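Long-range contacts in takeout-like protein 1 (Epiphyas postvittana, PDB 3E8T), which probably carries hydrophobic ligands in an elongated internal tunnel, which here holds a molecule of ubiquinone-8: residues C8-S13 with V74-K79; C15-F20 with A69-V74; V85-D90 with I121-V126. All coordinates share one frame; numbering follows the deposited sequence.

Contact 1: residues C8-S13 with V74-K79; sequences CNLEDS and VKWDLK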
loop_
_atom_site.group_PDB
_atom_site.type_symbol
_atom_site.label_atom_id
_atom_site.label_comp_id
_atom_site.label_asym_id
_atom_site.label_seq_id
_atom_site.Cartn_x
_atom_site.Cartn_y
_atom_site.Cartn_z
ATOM N N CYS A 8 -9.693 17.215 -15.472
ATOM C CA CYS A 8 -9.213 18.300 -14.632
ATOM C C CYS A 8 -8.124 19.048 -15.319
ATOM O O CYS A 8 -7.331 18.495 -16.074
ATOM C CB CYS A 8 -8.575 17.728 -13.321
ATOM S SG CYS A 8 -9.652 16.960 -12.237
ATOM N N ASN A 9 -8.032 20.332 -14.998
ATOM C CA ASN A 9 -6.781 21.061 -15.140
ATOM C C ASN A 9 -5.816 20.479 -14.097
ATOM O O ASN A 9 -6.185 20.307 -12.968
ATOM C CB ASN A 9 -7.028 22.563 -14.927
ATOM C CG ASN A 9 -7.932 23.166 -15.950
ATOM O OD1 ASN A 9 -7.514 23.388 -17.093
ATOM N ND2 ASN A 9 -9.196 23.396 -15.576
ATOM N N LEU A 10 -4.617 20.093 -14.505
ATOM C CA LEU A 10 -3.791 19.252 -13.595
ATOM C C LEU A 10 -3.449 19.971 -12.289
ATOM O O LEU A 10 -3.365 19.330 -11.223
ATOM C CB LEU A 10 -2.534 18.726 -14.302
ATOM C CG LEU A 10 -2.795 17.607 -15.334
ATOM C CD1 LEU A 10 -1.559 17.252 -16.120
ATOM C CD2 LEU A 10 -3.394 16.336 -14.685
ATOM N N GLU A 11 -3.308 21.297 -12.320
ATOM C CA GLU A 11 -2.982 21.983 -11.070
ATOM C C GLU A 11 -4.188 22.442 -10.249
ATOM O O GLU A 11 -4.024 23.125 -9.243
ATOM C CB GLU A 11 -2.006 23.106 -11.312
ATOM C CG GLU A 11 -0.706 22.573 -11.927
ATOM C CD GLU A 11 0.413 23.557 -11.848
ATOM O OE1 GLU A 11 0.143 24.758 -12.049
ATOM O OE2 GLU A 11 1.577 23.132 -11.619
ATOM N N ASP A 12 -5.389 22.047 -10.650
ATOM C CA ASP A 12 -6.562 22.274 -9.828
ATOM C C ASP A 12 -6.649 21.111 -8.828
ATOM O O ASP A 12 -7.178 20.046 -9.134
ATOM C CB ASP A 12 -7.769 22.374 -10.760
ATOM C CG ASP A 12 -9.100 22.473 -10.060
ATOM O OD1 ASP A 12 -9.179 22.470 -8.799
ATOM O OD2 ASP A 12 -10.094 22.578 -10.817
ATOM N N SER A 13 -6.096 21.332 -7.648
ATOM C CA SER A 13 -5.987 20.248 -6.648
ATOM C C SER A 13 -7.337 19.747 -6.180
ATOM O O SER A 13 -7.526 18.557 -5.982
ATOM C CB SER A 13 -5.085 20.710 -5.527
ATOM O OG SER A 13 -5.150 19.931 -4.370
ATOM N N VAL A 74 -4.511 15.729 -3.712
ATOM C CA VAL A 74 -3.646 15.480 -4.846
ATOM C C VAL A 74 -3.072 16.816 -5.283
ATOM O O VAL A 74 -3.856 17.750 -5.542
ATOM C CB VAL A 74 -4.342 14.812 -6.026
ATOM C CG1 VAL A 74 -3.367 14.660 -7.176
ATOM C CG2 VAL A 74 -4.982 13.459 -5.604
ATOM N N LYS A 75 -1.744 16.947 -5.282
ATOM C CA LYS A 75 -1.060 18.166 -5.743
ATOM C C LYS A 75 -0.100 17.758 -6.829
ATOM O O LYS A 75 0.885 17.020 -6.609
ATOM C CB LYS A 75 -0.275 18.830 -4.635
ATOM C CG LYS A 75 0.481 20.117 -5.066
ATOM C CD LYS A 75 1.177 20.819 -3.879
ATOM C CE LYS A 75 2.200 21.905 -4.306
ATOM N NZ LYS A 75 2.587 21.882 -5.758
ATOM N N TRP A 76 -0.445 18.154 -8.036
ATOM C CA TRP A 76 0.302 17.852 -9.198
ATOM C C TRP A 76 1.127 19.102 -9.468
ATOM O O TRP A 76 0.554 20.165 -9.695
ATOM C CB TRP A 76 -0.716 17.464 -10.297
ATOM C CG TRP A 76 -0.128 16.919 -11.473
ATOM C CD1 TRP A 76 0.856 17.491 -12.249
ATOM C CD2 TRP A 76 -0.463 15.695 -12.095
ATOM N NE1 TRP A 76 1.140 16.668 -13.308
ATOM C CE2 TRP A 76 0.371 15.557 -13.233
ATOM C CE3 TRP A 76 -1.368 14.686 -11.815
ATOM C CZ2 TRP A 76 0.305 14.473 -14.074
ATOM C CZ3 TRP A 76 -1.412 13.588 -12.653
ATOM C CH2 TRP A 76 -0.590 13.501 -13.783
ATOM N N ASP A 77 2.448 19.005 -9.360
ATOM C CA ASP A 77 3.360 20.129 -9.538
ATOM C C ASP A 77 4.058 20.057 -10.890
ATOM O O ASP A 77 5.019 19.313 -11.054
ATOM C CB ASP A 77 4.381 20.161 -8.427
ATOM C CG ASP A 77 5.378 21.294 -8.574
ATOM O OD1 ASP A 77 5.287 22.051 -9.572
ATOM O OD2 ASP A 77 6.277 21.391 -7.700
ATOM N N LEU A 78 3.586 20.852 -11.847
ATOM C CA LEU A 78 4.131 20.841 -13.208
ATOM C C LEU A 78 5.584 21.339 -13.306
ATOM O O LEU A 78 6.298 20.951 -14.229
ATOM C CB LEU A 78 3.192 21.645 -14.137
ATOM C CG LEU A 78 1.780 21.069 -14.428
ATOM C CD1 LEU A 78 0.831 22.141 -15.095
ATOM C CD2 LEU A 78 1.792 19.779 -15.269
ATOM N N LYS A 79 6.044 22.140 -12.349
ATOM C CA LYS A 79 7.416 22.669 -12.377
ATOM C C LYS A 79 8.462 21.623 -11.967
ATOM O O LYS A 79 9.475 21.416 -12.654
ATOM C CB LYS A 79 7.510 23.913 -11.476
ATOM C CG LYS A 79 8.902 24.536 -11.389
ATOM C CD LYS A 79 8.945 25.775 -10.486
ATOM C CE LYS A 79 10.308 26.461 -10.562
ATOM N NZ LYS A 79 11.428 25.640 -10.001
HETATM O O HOH W 1 -2.998 19.523 -8.440
#
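The two methyls of L10 rest over one face of the W76 indole, the residues lying side by side and pointing the same way. The leucine CG stands beside the backbone N (chi1 -73°), which spreads the methyls over the ring system: L10 CD2 sits 3.8 Å from the centroid of the six-membered ring of W76, almost on the ring normal, a CH-pi contact, while L10 CD1 lies 3.9 Å from W76 CE2. L10 CD1 also reaches L78 CD2, at 4.3 Å.

Next to this apolar layer the extended chain of E11 crosses L78 obliquely. E11 CG packs 3.5 Å from L78 CD1, and the carboxylate accepts from the backbone at the strand end: L78 N donates over 3.0 Å at 162° to E11 OE2, which receives it on its anti lone pair. At the other end of the contact S13 OG donates to V74 O at 2.8 Å from above the carbonyl plane. Between the two, a water accepts from W76 N and donates to L10 O.

In the second shell, a type I turn from N9 to D12 presents L10 and E11 to the strand. D12 N-caps helix 13-28, and the disulfide of C8 with C15 ties the chain just before the turn to that helix. D77 OD1 accepts from K79 N in an Asx turn.

E11 OE2 lies only 4.4 Å from D77 OD1, so the like charges probably raise the proton affinity of both carboxylates, an effect that the N-H donors, L78 N at E11 and K79 N at D77, would partly offset. The buried indole touches ubiquinone-8, so the loop backs a wall of the ligand pocket.

Contact 2: residues C15-F20 with A69-V74; sequences CMTSAF and AVIDNV. With UQ8 (Ubiquinone-8), chain B.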
loop_
_atom_site.group_PDB
_atom_site.type_symbol
_atom_site.label_atom_id
_atom_site.label_comp_id
_atom_site.label_asym_id
_atom_site.label_seq_id
_atom_site.Cartn_x
_atom_site.Cartn_y
_atom_site.Cartn_z
ATOM N N CYS A 15 -10.123 19.533 -7.933
ATOM C CA CYS A 15 -10.599 18.657 -8.994
ATOM C C CYS A 15 -9.818 17.362 -9.022
ATOM O O CYS A 15 -10.415 16.323 -9.222
ATOM C CB CYS A 15 -10.475 19.353 -10.387
ATOM S SG CYS A 15 -11.016 18.355 -11.804
ATOM N N MET A 16 -8.505 17.472 -8.942
ATOM C CA MET A 16 -7.701 16.269 -9.012
ATOM C C MET A 16 -7.961 15.307 -7.865
ATOM O O MET A 16 -7.943 14.089 -8.044
ATOM C CB MET A 16 -6.235 16.615 -9.068
ATOM C CG MET A 16 -5.837 17.221 -10.391
ATOM S SD MET A 16 -5.934 16.047 -11.710
ATOM C CE MET A 16 -4.384 15.248 -11.500
ATOM N N THR A 17 -8.195 15.879 -6.698
ATOM C CA THR A 17 -8.536 15.090 -5.538
ATOM C C THR A 17 -9.825 14.305 -5.784
ATOM O O THR A 17 -9.881 13.084 -5.574
ATOM C CB THR A 17 -8.640 15.976 -4.278
ATOM O OG1 THR A 17 -7.381 16.638 -4.050
ATOM C CG2 THR A 17 -9.014 15.143 -3.044
ATOM N N SER A 18 -10.873 14.997 -6.268
ATOM C CA SER A 18 -12.120 14.316 -6.577
ATOM C C SER A 18 -11.949 13.302 -7.723
ATOM O O SER A 18 -12.576 12.255 -7.713
ATOM C CB SER A 18 -13.218 15.339 -6.900
ATOM O OG SER A 18 -14.420 14.687 -7.334
ATOM N N ALA A 19 -11.164 13.639 -8.733
ATOM C CA ALA A 19 -10.989 12.754 -9.898
ATOM C C ALA A 19 -10.319 11.460 -9.445
ATOM O O ALA A 19 -10.716 10.388 -9.846
ATOM C CB ALA A 19 -10.205 13.409 -10.974
ATOM N N PHE A 20 -9.303 11.571 -8.591
ATOM C CA PHE A 20 -8.614 10.373 -8.093
ATOM C C PHE A 20 -9.618 9.579 -7.256
ATOM O O PHE A 20 -9.695 8.330 -7.361
ATOM C CB PHE A 20 -7.405 10.750 -7.232
ATOM C CG PHE A 20 -6.104 10.954 -7.990
ATOM C CD1 PHE A 20 -6.035 11.680 -9.166
ATOM C CD2 PHE A 20 -4.914 10.384 -7.508
ATOM C CE1 PHE A 20 -4.855 11.864 -9.840
ATOM C CE2 PHE A 20 -3.713 10.585 -8.191
ATOM C CZ PHE A 20 -3.683 11.317 -9.353
ATOM N N ALA A 69 -10.382 3.570 0.203
ATOM C CA ALA A 69 -9.501 4.654 0.571
ATOM C C ALA A 69 -10.134 6.016 0.309
ATOM O O ALA A 69 -10.882 6.174 -0.654
ATOM C CB ALA A 69 -8.186 4.569 -0.130
ATOM N N VAL A 70 -9.819 6.961 1.190
ATOM C CA VAL A 70 -10.267 8.352 1.086
ATOM C C VAL A 70 -9.067 9.164 0.652
ATOM O O VAL A 70 -8.025 9.161 1.314
ATOM C CB VAL A 70 -10.829 8.849 2.388
ATOM C CG1 VAL A 70 -11.223 10.297 2.271
ATOM C CG2 VAL A 70 -12.050 7.997 2.769
ATOM N N ILE A 71 -9.184 9.860 -0.482
ATOM C CA ILE A 71 -8.147 10.714 -0.989
ATOM C C ILE A 71 -8.263 12.065 -0.316
ATOM O O ILE A 71 -9.256 12.766 -0.481
ATOM C CB ILE A 71 -8.191 10.892 -2.517
ATOM C CG1 ILE A 71 -8.286 9.562 -3.243
ATOM C CG2 ILE A 71 -6.996 11.698 -2.994
ATOM C CD1 ILE A 71 -7.127 8.638 -3.018
ATOM N N ASP A 72 -7.243 12.465 0.424
ATOM C CA ASP A 72 -7.240 13.716 1.146
ATOM C C ASP A 72 -6.793 14.866 0.283
ATOM O O ASP A 72 -7.362 15.967 0.386
ATOM C CB ASP A 72 -6.411 13.601 2.427
ATOM C CG ASP A 72 -6.959 12.559 3.361
ATOM O OD1 ASP A 72 -8.142 12.693 3.775
ATOM O OD2 ASP A 72 -6.247 11.565 3.675
ATOM N N ASN A 73 -5.798 14.643 -0.560
ATOM C CA ASN A 73 -5.272 15.661 -1.423
ATOM C C ASN A 73 -4.438 15.089 -2.548
ATOM O O ASN A 73 -3.725 14.135 -2.335
ATOM C CB ASN A 73 -4.399 16.658 -0.645
ATOM C CG ASN A 73 -4.203 17.974 -1.418
ATOM O OD1 ASN A 73 -5.179 18.641 -1.752
ATOM N ND2 ASN A 73 -2.967 18.306 -1.741
ATOM N N VAL A 74 -4.511 15.729 -3.712
ATOM C CA VAL A 74 -3.646 15.480 -4.846
ATOM C C VAL A 74 -3.072 16.816 -5.283
ATOM O O VAL A 74 -3.856 17.750 -5.542
ATOM C CB VAL A 74 -4.342 14.812 -6.026
ATOM C CG1 VAL A 74 -3.367 14.660 -7.176
ATOM C CG2 VAL A 74 -4.982 13.459 -5.604
HETATM C C45 UQ8 B . 4.689 -11.442 13.237
HETATM C C44 UQ8 B . 5.164 -10.212 14.014
HETATM C C46 UQ8 B . 5.311 -10.580 15.466
HETATM C C43 UQ8 B . 4.240 -9.017 13.862
HETATM C C42 UQ8 B . 3.832 -8.805 12.396
HETATM C C41 UQ8 B . 5.035 -8.310 11.605
HETATM C C39 UQ8 B . 4.626 -7.180 10.685
HETATM C C40 UQ8 B . 4.865 -7.252 9.178
HETATM C C38 UQ8 B . 4.094 -6.036 11.216
HETATM C C37 UQ8 B . 3.677 -4.941 10.473
HETATM C C36 UQ8 B . 2.881 -4.069 11.445
HETATM C C34 UQ8 B . 2.187 -2.902 10.767
HETATM C C35 UQ8 B . 1.294 -2.201 11.564
HETATM C C33 UQ8 B . 2.388 -2.627 9.417
HETATM C C32 UQ8 B . 1.864 -1.587 8.657
HETATM C C31 UQ8 B . 1.822 -2.049 7.176
HETATM C C29 UQ8 B . 1.422 -0.944 6.208
HETATM C C30 UQ8 B . 2.035 0.485 6.350
HETATM C C28 UQ8 B . 0.505 -1.211 5.197
HETATM C C27 UQ8 B . 0.057 -0.291 4.257
HETATM C C26 UQ8 B . -0.302 -0.969 2.926
HETATM C C24 UQ8 B . -1.016 0.013 1.991
HETATM C C25 UQ8 B . -2.436 0.509 2.314
HETATM C C23 UQ8 B . -0.373 0.457 0.857
HETATM C C22 UQ8 B . -0.870 1.339 -0.107
HETATM C C21 UQ8 B . 0.212 1.708 -1.122
HETATM C C19 UQ8 B . -0.106 2.917 -2.003
HETATM C C20 UQ8 B . 1.081 3.338 -2.869
HETATM C C18 UQ8 B . -1.402 2.759 -2.809
HETATM C C17 UQ8 B . -1.626 3.951 -3.751
HETATM C C16 UQ8 B . -3.088 4.086 -4.209
HETATM C C14 UQ8 B . -3.143 5.028 -5.407
HETATM C C15 UQ8 B . -2.238 6.274 -5.419
HETATM C C13 UQ8 B . -3.969 4.767 -6.498
HETATM C C12 UQ8 B . -4.028 5.595 -7.616
HETATM C C11 UQ8 B . -5.386 5.550 -8.347
HETATM C C9 UQ8 B . -5.641 6.845 -9.140
HETATM C C10 UQ8 B . -4.354 7.651 -9.381
HETATM C C8 UQ8 B . -6.326 6.488 -10.457
HETATM C C7 UQ8 B . -5.421 6.696 -11.676
HETATM C C6 UQ8 B . -5.395 8.160 -12.176
HETATM C C1 UQ8 B . -4.170 8.744 -12.522
HETATM C C1M UQ8 B . -3.012 7.977 -12.395
HETATM C C2 UQ8 B . -4.086 10.065 -12.979
HETATM O O2 UQ8 B . -3.006 10.577 -13.288
HETATM C C3 UQ8 B . -5.237 10.827 -13.105
HETATM O O3 UQ8 B . -5.152 12.113 -13.551
HETATM C C3M UQ8 B . -5.161 12.138 -14.977
HETATM C C4 UQ8 B . -6.467 10.280 -12.763
HETATM O O4 UQ8 B . -7.591 11.047 -12.895
HETATM C C4M UQ8 B . -7.440 12.290 -12.193
HETATM C C5 UQ8 B . -6.546 8.958 -12.301
HETATM O O5 UQ8 B . -7.654 8.496 -12.016
#
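The helical segment 15-20 crosses the strand segment 70-74 at 133°, their axes approaching to 6.7 Å, and the contact is tightest where T17 and F20 meet V74. The F20 and V74 side chains cross at about a right angle. In V74, chi1 of 177° sets CG1 anti to the backbone N and CG2 anti to the carbonyl carbon, so that V74 CG2 lies over one face of the F20 ring, 3.9 Å from its centroid, in a CH-pi contact. Against the opposite face lies the isoprenoid methyl C10 of ubiquinone-8, only 3.2 Å from F20 CE2, so the ring is held between strand and ligand. V74 CG1 packs 4.0 Å from M16 CB; beyond that, the M16 chain bends at chi2 and chi3 and brings M16 CE to 3.8 Å from the methoxy oxygen O3 of the quinone. A19 CB meets the other methoxy group at its carbon C4M. T17 OG1 accepts from V74 N at 3.0 Å, a bent bond of 140°, and is also hydrogen-bonded to S13 O one turn earlier. T17 CG2, anti to the backbone N, rests 3.5 Å from I71 O.

The loose side is at D72 and N73, partly exposed and little covered by the helix, from which their side chains turn away; both face D86 in a classic beta bulge.

A short N-terminal helix laid on the curved antiparallel sheet is consistent with the juvenile-hormone-binding-protein fold, here at the quinone end of the pocket.

Contact 3: residues V85-D90 with I121-V126; sequences VDFHLD and IHIHLV. With UQ8 (Ubiquinone-8), chain B.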
loop_
_atom_site.group_PDB
_atom_site.type_symbol
_atom_site.label_atom_id
_atom_site.label_comp_id
_atom_site.label_asym_id
_atom_site.label_seq_id
_atom_site.Cartn_x
_atom_site.Cartn_y
_atom_site.Cartn_z
ATOM N N VAL A 85 0.291 12.669 -3.324
ATOM C CA VAL A 85 -1.014 12.129 -3.003
ATOM C C VAL A 85 -1.039 11.742 -1.516
ATOM O O VAL A 85 -0.208 10.952 -1.046
ATOM C CB VAL A 85 -1.375 10.871 -3.859
ATOM C CG1 VAL A 85 -2.763 10.456 -3.583
ATOM C CG2 VAL A 85 -1.173 11.132 -5.373
ATOM N N ASP A 86 -1.988 12.321 -0.798
ATOM C CA ASP A 86 -2.218 12.007 0.604
ATOM C C ASP A 86 -3.554 11.298 0.691
ATOM O O ASP A 86 -4.548 11.773 0.147
ATOM C CB ASP A 86 -2.276 13.294 1.425
ATOM C CG ASP A 86 -0.959 13.946 1.543
ATOM O OD1 ASP A 86 -0.113 13.355 2.225
ATOM O OD2 ASP A 86 -0.740 15.027 0.970
ATOM N N PHE A 87 -3.594 10.135 1.330
ATOM C CA PHE A 87 -4.843 9.408 1.495
ATOM C C PHE A 87 -4.829 8.589 2.770
ATOM O O PHE A 87 -3.780 8.437 3.399
ATOM C CB PHE A 87 -5.139 8.509 0.264
ATOM C CG PHE A 87 -4.119 7.441 -0.027
ATOM C CD1 PHE A 87 -4.368 6.133 0.333
ATOM C CD2 PHE A 87 -2.939 7.751 -0.707
ATOM C CE1 PHE A 87 -3.478 5.115 0.026
ATOM C CE2 PHE A 87 -2.027 6.732 -1.002
ATOM C CZ PHE A 87 -2.325 5.428 -0.603
ATOM N N HIS A 88 -5.974 8.048 3.130
ATOM C CA HIS A 88 -6.056 7.193 4.291
ATOM C C HIS A 88 -7.103 6.128 4.117
ATOM O O HIS A 88 -7.964 6.218 3.239
ATOM C CB HIS A 88 -6.302 8.022 5.565
ATOM C CG HIS A 88 -7.645 8.682 5.608
ATOM N ND1 HIS A 88 -7.906 9.921 5.054
ATOM C CD2 HIS A 88 -8.819 8.251 6.124
ATOM C CE1 HIS A 88 -9.184 10.233 5.250
ATOM N NE2 HIS A 88 -9.762 9.237 5.893
ATOM N N LEU A 89 -6.986 5.066 4.932
ATOM C CA LEU A 89 -7.910 3.944 4.848
ATOM C C LEU A 89 -7.783 3.046 6.062
ATOM O O LEU A 89 -6.837 3.193 6.843
ATOM C CB LEU A 89 -7.618 3.116 3.587
ATOM C CG LEU A 89 -6.287 2.328 3.572
ATOM C CD1 LEU A 89 -6.400 1.250 2.508
ATOM C CD2 LEU A 89 -5.099 3.205 3.309
ATOM N N ASP A 90 -8.778 2.203 6.251
ATOM C CA ASP A 90 -8.648 1.007 7.048
ATOM C C ASP A 90 -8.245 -0.122 6.153
ATOM O O ASP A 90 -8.729 -0.214 5.035
ATOM C CB ASP A 90 -9.960 0.646 7.766
ATOM C CG ASP A 90 -10.444 1.718 8.736
ATOM O OD1 ASP A 90 -9.661 2.588 9.140
ATOM O OD2 ASP A 90 -11.659 1.640 9.088
ATOM N N ILE A 121 -4.905 4.294 8.664
ATOM C CA ILE A 121 -3.562 4.441 8.174
ATOM C C ILE A 121 -3.522 5.563 7.137
ATOM O O ILE A 121 -4.288 5.524 6.181
ATOM C CB ILE A 121 -2.910 3.091 7.720
ATOM C CG1 ILE A 121 -1.451 3.333 7.329
ATOM C CG2 ILE A 121 -3.712 2.456 6.626
ATOM C CD1 ILE A 121 -0.673 2.018 7.082
ATOM N N HIS A 122 -2.627 6.520 7.336
ATOM C CA HIS A 122 -2.388 7.606 6.419
ATOM C C HIS A 122 -1.138 7.357 5.632
ATOM O O HIS A 122 -0.134 6.884 6.167
ATOM C CB HIS A 122 -2.289 8.914 7.185
ATOM C CG HIS A 122 -3.621 9.392 7.692
ATOM N ND1 HIS A 122 -4.222 10.553 7.248
ATOM C CD2 HIS A 122 -4.529 8.804 8.502
ATOM C CE1 HIS A 122 -5.414 10.671 7.802
ATOM N NE2 HIS A 122 -5.612 9.647 8.591
ATOM N N ILE A 123 -1.240 7.590 4.324
ATOM C CA ILE A 123 -0.191 7.344 3.382
ATOM C C ILE A 123 0.135 8.635 2.631
ATOM O O ILE A 123 -0.748 9.349 2.213
ATOM C CB ILE A 123 -0.562 6.265 2.343
ATOM C CG1 ILE A 123 -0.982 4.983 3.036
ATOM C CG2 ILE A 123 0.551 6.008 1.364
ATOM C CD1 ILE A 123 0.052 4.301 3.762
ATOM N N HIS A 124 1.410 8.944 2.504
ATOM C CA HIS A 124 1.924 10.072 1.711
ATOM C C HIS A 124 2.784 9.510 0.583
ATOM O O HIS A 124 3.843 8.929 0.819
ATOM C CB HIS A 124 2.728 11.048 2.590
ATOM C CG HIS A 124 3.275 12.240 1.871
ATOM N ND1 HIS A 124 2.489 13.311 1.513
ATOM C CD2 HIS A 124 4.535 12.541 1.449
ATOM C CE1 HIS A 124 3.235 14.213 0.894
ATOM N NE2 HIS A 124 4.481 13.784 0.861
ATOM N N LEU A 125 2.294 9.652 -0.637
ATOM C CA LEU A 125 2.948 9.144 -1.835
ATOM C C LEU A 125 3.449 10.319 -2.668
ATOM O O LEU A 125 2.704 11.251 -2.935
ATOM C CB LEU A 125 1.929 8.340 -2.661
ATOM C CG LEU A 125 2.290 7.934 -4.071
ATOM C CD1 LEU A 125 3.384 6.853 -4.034
ATOM C CD2 LEU A 125 1.048 7.450 -4.807
ATOM N N VAL A 126 4.697 10.273 -3.106
ATOM C CA VAL A 126 5.253 11.237 -4.032
ATOM C C VAL A 126 5.744 10.471 -5.247
ATOM O O VAL A 126 6.453 9.468 -5.089
ATOM C CB VAL A 126 6.396 12.044 -3.407
ATOM C CG1 VAL A 126 6.866 13.123 -4.419
ATOM C CG2 VAL A 126 5.964 12.625 -2.057
HETATM C C45 UQ8 B . 4.689 -11.442 13.237
HETATM C C44 UQ8 B . 5.164 -10.212 14.014
HETATM C C46 UQ8 B . 5.311 -10.580 15.466
HETATM C C43 UQ8 B . 4.240 -9.017 13.862
HETATM C C42 UQ8 B . 3.832 -8.805 12.396
HETATM C C41 UQ8 B . 5.035 -8.310 11.605
HETATM C C39 UQ8 B . 4.626 -7.180 10.685
HETATM C C40 UQ8 B . 4.865 -7.252 9.178
HETATM C C38 UQ8 B . 4.094 -6.036 11.216
HETATM C C37 UQ8 B . 3.677 -4.941 10.473
HETATM C C36 UQ8 B . 2.881 -4.069 11.445
HETATM C C34 UQ8 B . 2.187 -2.902 10.767
HETATM C C35 UQ8 B . 1.294 -2.201 11.564
HETATM C C33 UQ8 B . 2.388 -2.627 9.417
HETATM C C32 UQ8 B . 1.864 -1.587 8.657
HETATM C C31 UQ8 B . 1.822 -2.049 7.176
HETATM C C29 UQ8 B . 1.422 -0.944 6.208
HETATM C C30 UQ8 B . 2.035 0.485 6.350
HETATM C C28 UQ8 B . 0.505 -1.211 5.197
HETATM C C27 UQ8 B . 0.057 -0.291 4.257
HETATM C C26 UQ8 B . -0.302 -0.969 2.926
HETATM C C24 UQ8 B . -1.016 0.013 1.991
HETATM C C25 UQ8 B . -2.436 0.509 2.314
HETATM C C23 UQ8 B . -0.373 0.457 0.857
HETATM C C22 UQ8 B . -0.870 1.339 -0.107
HETATM C C21 UQ8 B . 0.212 1.708 -1.122
HETATM C C19 UQ8 B . -0.106 2.917 -2.003
HETATM C C20 UQ8 B . 1.081 3.338 -2.869
HETATM C C18 UQ8 B . -1.402 2.759 -2.809
HETATM C C17 UQ8 B . -1.626 3.951 -3.751
HETATM C C16 UQ8 B . -3.088 4.086 -4.209
HETATM C C14 UQ8 B . -3.143 5.028 -5.407
HETATM C C15 UQ8 B . -2.238 6.274 -5.419
HETATM C C13 UQ8 B . -3.969 4.767 -6.498
HETATM C C12 UQ8 B . -4.028 5.595 -7.616
HETATM C C11 UQ8 B . -5.386 5.550 -8.347
HETATM C C9 UQ8 B . -5.641 6.845 -9.140
HETATM C C10 UQ8 B . -4.354 7.651 -9.381
HETATM C C8 UQ8 B . -6.326 6.488 -10.457
HETATM C C7 UQ8 B . -5.421 6.696 -11.676
HETATM C C6 UQ8 B . -5.395 8.160 -12.176
HETATM C C1 UQ8 B . -4.170 8.744 -12.522
HETATM C C1M UQ8 B . -3.012 7.977 -12.395
HETATM C C2 UQ8 B . -4.086 10.065 -12.979
HETATM O O2 UQ8 B . -3.006 10.577 -13.288
HETATM C C3 UQ8 B . -5.237 10.827 -13.105
HETATM O O3 UQ8 B . -5.152 12.113 -13.551
HETATM C C3M UQ8 B . -5.161 12.138 -14.977
HETATM C C4 UQ8 B . -6.467 10.280 -12.763
HETATM O O4 UQ8 B . -7.591 11.047 -12.895
HETATM C C4M UQ8 B . -7.440 12.290 -12.193
HETATM C C5 UQ8 B . -6.546 8.958 -12.301
HETATM O O5 UQ8 B . -7.654 8.496 -12.016
HETATM O O HOH W 2 -1.131 11.395 4.172
#
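From F87 CB, chi1 of 61° places CG in the crowded position between the backbone N and the carbonyl carbon, which lays the ring beside its cross-strand neighbour I123. F87 CD2 lies 4.0 Å from I123 O; F87 CE2 passes 3.6 Å from I123 CG2, CE1 meets I123 CB and CG1, and at the tip F87 CZ comes to 3.5 Å from I123 CG2. I123 CB stands over one ring face, while F87 CZ also touches C17 of the ubiquinone-8 tail.

The strands are antiparallel, with V85–L125, F87–I123 and L89–I121 as hydrogen-bonded pairs; L125 N donates to V85 O almost straight, at 176°. V85, L89, I121, I123 and L125 share with F87 the face turned to the ligand. The other face is polar: H124 ND1 donates to D86 OD1 at 2.7 Å, in the ring plane but above the carboxylate plane, and a water links the same OD1 to I123 O. H88 CB sits 3.4 Å above the centre of the H122 ring, and H88 ND1 is hydrogen-bonded to D72 OD2.

Strand 82-100 thus lies between strand 54-77, whose L66 and I71 touch F87, and strand 113-133, which strand 139-153 flanks in turn through V148 and T149.

Overall arrangement
Contacts 1 and 2 are neighbours, their centres about 11 Å apart: they share V74 on strand 54-77, and the C8–C15 disulfide joins the loop of one to the helix of the other. Along the chain, 15-20 and 69-74 fall within the span bounded by 8-13 and 74-79, and contact 3 follows both. It lies about 11 Å from contact 2 and about 18 Å from contact 1, between centres, in the same antiparallel sheet, because strands 54-77 and 82-100 are adjacent there. From contact 1 to contact 3 the series follows the ligand from its quinone head into its isoprenoid tail, consistent with a carrier that encloses a long hydrophobic molecule.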